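Local coordinates for protein Exo beta-1,2-glucooligosaccharide sophorohydrolase (non-reducing end) (Parabacteroides distasonis ATCC 8503, PDB 5Z06) that hydrolyses linear beta-1,2-glucan and beta-1,2-glucooligosaccharides of four or more units, releasing sophorose from the non-reducing end, at residues Tyr443-Trp448 with Asn457-Gly462. Residues are numbered along the deposited sequence; the frame is centred on the assembly and turned at random.
Sequences YLYWHW and NHKLIG
Lys459 threads its chain between two tyrosines. Lys459 CD lies over one face of the Tyr443 ring, a CH-pi contact 3.9 Å from the ring centroid, while CG approaches Tyr445 CE2. The chain bends at its last torsion (chi4 79°), which brings Lys459 NZ to Tyr445 OH at 3.1 Å as the donor of a hydrogen bond. An alanine in place of Tyr445 would probably leave the ammonium without this acceptor and open a gap alongside the lysine chain. Ile461 CG1 comes obliquely to Tyr443 CE1 at 3.7 Å, on the same side of the ring as the lysine chain. Leu460 CD1 wedges against Trp446 CB at 3.4 Å, and Trp446 CE3 sits over the centre of the His458 ring, the ring planes turned 40° apart. The backbones meet at a single antiparallel bridge, Tyr445 with Lys459, flanked by Leu460 N to Leu444 O (2.8 Å) and Trp446 N to His458 O (2.9 Å). Segment 457-462 lies in the glycoamylase-like region (six-hairpin clan), consistent with an (alpha/alpha)6 barrel in this GH144 enzyme. Beyond the bridge, one water accepts from both His447 N and His458 N, and a second links His447 O to Asn457 N. Further out, helix 392-408 packs against Leu460 and Trp446, Ser492 and Glu494 hold Tyr443 OH, Tyr496 gives Lys459 a cation-pi partner, and Tyr500 hydrogen-bonds His458 NE2.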
ATOM      1  N   TYR A 443     -17.470  24.704 -11.745  1.00 30.86           N
ATOM      2  CA  TYR A 443     -16.647  23.623 -11.228  1.00 31.81           C
ATOM      3  C   TYR A 443     -15.195  24.015 -11.093  1.00 31.84           C
ATOM      4  O   TYR A 443     -14.658  24.796 -11.906  1.00 30.36           O
ATOM      5  CB  TYR A 443     -16.679  22.437 -12.184  1.00 30.63           C
ATOM      6  CG  TYR A 443     -18.045  21.946 -12.494  1.00 32.34           C
ATOM      7  CD1 TYR A 443     -18.697  21.077 -11.628  1.00 32.19           C
ATOM      8  CD2 TYR A 443     -18.696  22.343 -13.667  1.00 34.43           C
ATOM      9  CE1 TYR A 443     -19.965  20.614 -11.894  1.00 32.60           C
ATOM     10  CE2 TYR A 443     -19.966  21.889 -13.958  1.00 34.27           C
ATOM     11  CZ  TYR A 443     -20.602  21.022 -13.069  1.00 36.39           C
ATOM     12  OH  TYR A 443     -21.870  20.566 -13.346  1.00 35.90           O
ATOM     13  N   LEU A 444     -14.553  23.416 -10.091  1.00 28.00           N
ATOM     14  CA  LEU A 444     -13.120  23.288 -10.100  1.00 28.05           C
ATOM     15  C   LEU A 444     -12.764  22.137 -11.002  1.00 27.80           C
ATOM     16  O   LEU A 444     -13.555  21.201 -11.162  1.00 30.30           O
ATOM     17  CB  LEU A 444     -12.572  23.003  -8.684  1.00 28.17           C
ATOM     18  CG  LEU A 444     -12.548  24.183  -7.733  1.00 27.38           C
ATOM     19  CD1 LEU A 444     -12.237  23.709  -6.314  1.00 27.77           C
ATOM     20  CD2 LEU A 444     -11.512  25.200  -8.206  1.00 28.41           C
ATOM     21  N   TYR A 445     -11.561  22.204 -11.577  1.00 28.26           N
ATOM     22  CA  TYR A 445     -10.967  21.088 -12.277  1.00 27.71           C
ATOM     23  C   TYR A 445      -9.876  20.422 -11.457  1.00 27.53           C
ATOM     24  O   TYR A 445      -9.188  21.066 -10.648  1.00 28.47           O
ATOM     25  CB  TYR A 445     -10.461  21.510 -13.639  1.00 29.96           C
ATOM     26  CG  TYR A 445     -11.623  21.749 -14.578  1.00 31.54           C
ATOM     27  CD1 TYR A 445     -12.387  22.906 -14.471  1.00 31.83           C
ATOM     28  CD2 TYR A 445     -12.012  20.788 -15.510  1.00 31.16           C
ATOM     29  CE1 TYR A 445     -13.472  23.124 -15.295  1.00 32.32           C
ATOM     30  CE2 TYR A 445     -13.096  21.005 -16.342  1.00 30.88           C
ATOM     31  CZ  TYR A 445     -13.809  22.179 -16.234  1.00 31.73           C
ATOM     32  OH  TYR A 445     -14.897  22.416 -17.024  1.00 33.98           O
ATOM     33  N   TRP A 446      -9.756  19.118 -11.679  1.00 26.98           N
ATOM     34  CA  TRP A 446      -8.817  18.259 -10.982  1.00 28.57           C
ATOM     35  C   TRP A 446      -7.385  18.621 -11.360  1.00 29.15           C
ATOM     36  O   TRP A 446      -6.527  18.746 -10.476  1.00 27.83           O
ATOM     37  CB  TRP A 446      -9.106  16.782 -11.302  1.00 28.83           C
ATOM     38  CG  TRP A 446      -8.632  15.814 -10.285  1.00 28.96           C
ATOM     39  CD1 TRP A 446      -7.385  15.702  -9.791  1.00 30.23           C
ATOM     40  CD2 TRP A 446      -9.410  14.798  -9.649  1.00 30.29           C
ATOM     41  NE1 TRP A 446      -7.328  14.695  -8.859  1.00 31.63           N
ATOM     42  CE2 TRP A 446      -8.554  14.113  -8.759  1.00 29.75           C
ATOM     43  CE3 TRP A 446     -10.740  14.387  -9.754  1.00 29.46           C
ATOM     44  CZ2 TRP A 446      -8.986  13.070  -7.951  1.00 29.57           C
ATOM     45  CZ3 TRP A 446     -11.172  13.334  -8.960  1.00 30.01           C
ATOM     46  CH2 TRP A 446     -10.299  12.689  -8.066  1.00 30.28           C
ATOM     47  N   HIS A 447      -7.132  18.810 -12.653  1.00 28.51           N
ATOM     48  CA  HIS A 447      -5.753  18.904 -13.131  1.00 29.35           C
ATOM     49  C   HIS A 447      -5.513  20.121 -13.968  1.00 30.18           C
ATOM     50  O   HIS A 447      -6.421  20.610 -14.633  1.00 31.00           O
ATOM     51  CB  HIS A 447      -5.381  17.684 -13.987  1.00 29.39           C
ATOM     52  CG  HIS A 447      -5.694  16.350 -13.369  1.00 28.58           C
ATOM     53  ND1 HIS A 447      -6.884  15.695 -13.593  1.00 30.62           N
ATOM     54  CD2 HIS A 447      -4.938  15.506 -12.626  1.00 30.93           C
ATOM     55  CE1 HIS A 447      -6.868  14.524 -12.978  1.00 31.46           C
ATOM     56  NE2 HIS A 447      -5.693  14.382 -12.389  1.00 30.65           N
ATOM     57  N   TRP A 448      -4.266  20.585 -13.974  1.00 30.71           N
ATOM     58  CA  TRP A 448      -3.820  21.532 -14.992  1.00 30.70           C
ATOM     59  C   TRP A 448      -2.404  21.201 -15.365  1.00 30.14           C
ATOM     60  O   TRP A 448      -1.552  21.118 -14.491  1.00 28.32           O
ATOM     61  CB  TRP A 448      -3.887  22.991 -14.520  1.00 31.55           C
ATOM     62  CG  TRP A 448      -3.334  23.922 -15.565  1.00 30.90           C
ATOM     63  CD1 TRP A 448      -3.965  24.333 -16.681  1.00 31.28           C
ATOM     64  CD2 TRP A 448      -2.036  24.533 -15.595  1.00 32.46           C
ATOM     65  NE1 TRP A 448      -3.158  25.159 -17.418  1.00 31.66           N
ATOM     66  CE2 TRP A 448      -1.967  25.306 -16.780  1.00 30.46           C
ATOM     67  CE3 TRP A 448      -0.923  24.492 -14.747  1.00 33.59           C
ATOM     68  CZ2 TRP A 448      -0.847  26.053 -17.136  1.00 32.39           C
ATOM     69  CZ3 TRP A 448       0.216  25.234 -15.099  1.00 34.93           C
ATOM     70  CH2 TRP A 448       0.236  26.014 -16.290  1.00 33.16           C
ATOM     71  N   ASN A 457      -9.270  17.379 -17.936  1.00 34.01           N
ATOM     72  CA  ASN A 457     -10.613  17.960 -17.976  1.00 36.26           C
ATOM     73  C   ASN A 457     -11.640  17.245 -17.092  1.00 35.30           C
ATOM     74  O   ASN A 457     -12.795  16.998 -17.477  1.00 34.48           O
ATOM     75  CB  ASN A 457     -11.107  18.041 -19.438  1.00 40.83           C
ATOM     76  CG  ASN A 457     -11.973  19.258 -19.689  1.00 45.24           C
ATOM     77  OD1 ASN A 457     -11.562  20.414 -19.444  1.00 48.60           O
ATOM     78  ND2 ASN A 457     -13.182  19.013 -20.164  1.00 48.68           N
ATOM     79  N   HIS A 458     -11.201  16.930 -15.886  1.00 32.62           N
ATOM     80  CA  HIS A 458     -12.009  16.200 -14.942  1.00 30.78           C
ATOM     81  C   HIS A 458     -12.569  17.230 -13.972  1.00 31.03           C
ATOM     82  O   HIS A 458     -11.811  17.854 -13.212  1.00 33.73           O
ATOM     83  CB  HIS A 458     -11.127  15.183 -14.241  1.00 31.25           C
ATOM     84  CG  HIS A 458     -11.871  14.163 -13.451  1.00 31.09           C
ATOM     85  ND1 HIS A 458     -11.324  12.941 -13.132  1.00 30.52           N
ATOM     86  CD2 HIS A 458     -13.112  14.174 -12.914  1.00 31.93           C
ATOM     87  CE1 HIS A 458     -12.203  12.239 -12.440  1.00 33.31           C
ATOM     88  NE2 HIS A 458     -13.299  12.962 -12.298  1.00 32.35           N
ATOM     89  N   LYS A 459     -13.886  17.433 -14.011  1.00 29.94           N
ATOM     90  CA  LYS A 459     -14.546  18.351 -13.089  1.00 31.11           C
ATOM     91  C   LYS A 459     -14.582  17.735 -11.715  1.00 31.83           C
ATOM     92  O   LYS A 459     -14.710  16.519 -11.600  1.00 31.64           O
ATOM     93  CB  LYS A 459     -15.961  18.643 -13.525  1.00 32.62           C
ATOM     94  CG  LYS A 459     -16.052  19.515 -14.770  1.00 35.93           C
ATOM     95  CD  LYS A 459     -17.411  19.314 -15.447  1.00 40.04           C
ATOM     96  CE  LYS A 459     -17.761  20.439 -16.417  1.00 43.20           C
ATOM     97  NZ  LYS A 459     -17.061  20.295 -17.722  1.00 43.12           N
ATOM     98  N   LEU A 460     -14.467  18.566 -10.680  1.00 30.07           N
ATOM     99  CA  LEU A 460     -14.588  18.087  -9.316  1.00 30.86           C
ATOM    100  C   LEU A 460     -16.041  18.106  -8.936  1.00 30.23           C
ATOM    101  O   LEU A 460     -16.633  19.174  -8.775  1.00 28.43           O
ATOM    102  CB  LEU A 460     -13.756  18.932  -8.339  1.00 31.89           C
ATOM    103  CG  LEU A 460     -12.286  18.597  -8.170  1.00 33.64           C
ATOM    104  CD1 LEU A 460     -11.673  17.903  -9.366  1.00 35.79           C
ATOM    105  CD2 LEU A 460     -11.459  19.798  -7.777  1.00 32.82           C
ATOM    106  N   ILE A 461     -16.616  16.914  -8.811  1.00 29.61           N
ATOM    107  CA  ILE A 461     -18.036  16.761  -8.559  1.00 28.83           C
ATOM    108  C   ILE A 461     -18.232  15.747  -7.468  1.00 29.66           C
ATOM    109  O   ILE A 461     -17.833  14.583  -7.624  1.00 31.66           O
ATOM    110  CB  ILE A 461     -18.761  16.290  -9.839  1.00 30.43           C
ATOM    111  CG1 ILE A 461     -18.523  17.307 -10.977  1.00 29.73           C
ATOM    112  CG2 ILE A 461     -20.256  16.074  -9.571  1.00 29.05           C
ATOM    113  CD1 ILE A 461     -18.997  16.831 -12.329  1.00 31.04           C
ATOM    114  N   GLY A 462     -18.830  16.192  -6.366  1.00 30.38           N
ATOM    115  CA  GLY A 462     -19.204  15.324  -5.244  1.00 30.39           C
ATOM    116  C   GLY A 462     -20.558  14.676  -5.499  1.00 29.12           C
ATOM    117  O   GLY A 462     -21.237  15.062  -6.432  1.00 27.43           O
TER
HETATM  118  O   HOH W   1      -8.629  17.696 -14.869  1.00 25.99           O
HETATM  119  O   HOH W   2      -7.287  19.198 -16.728  1.00 28.28           O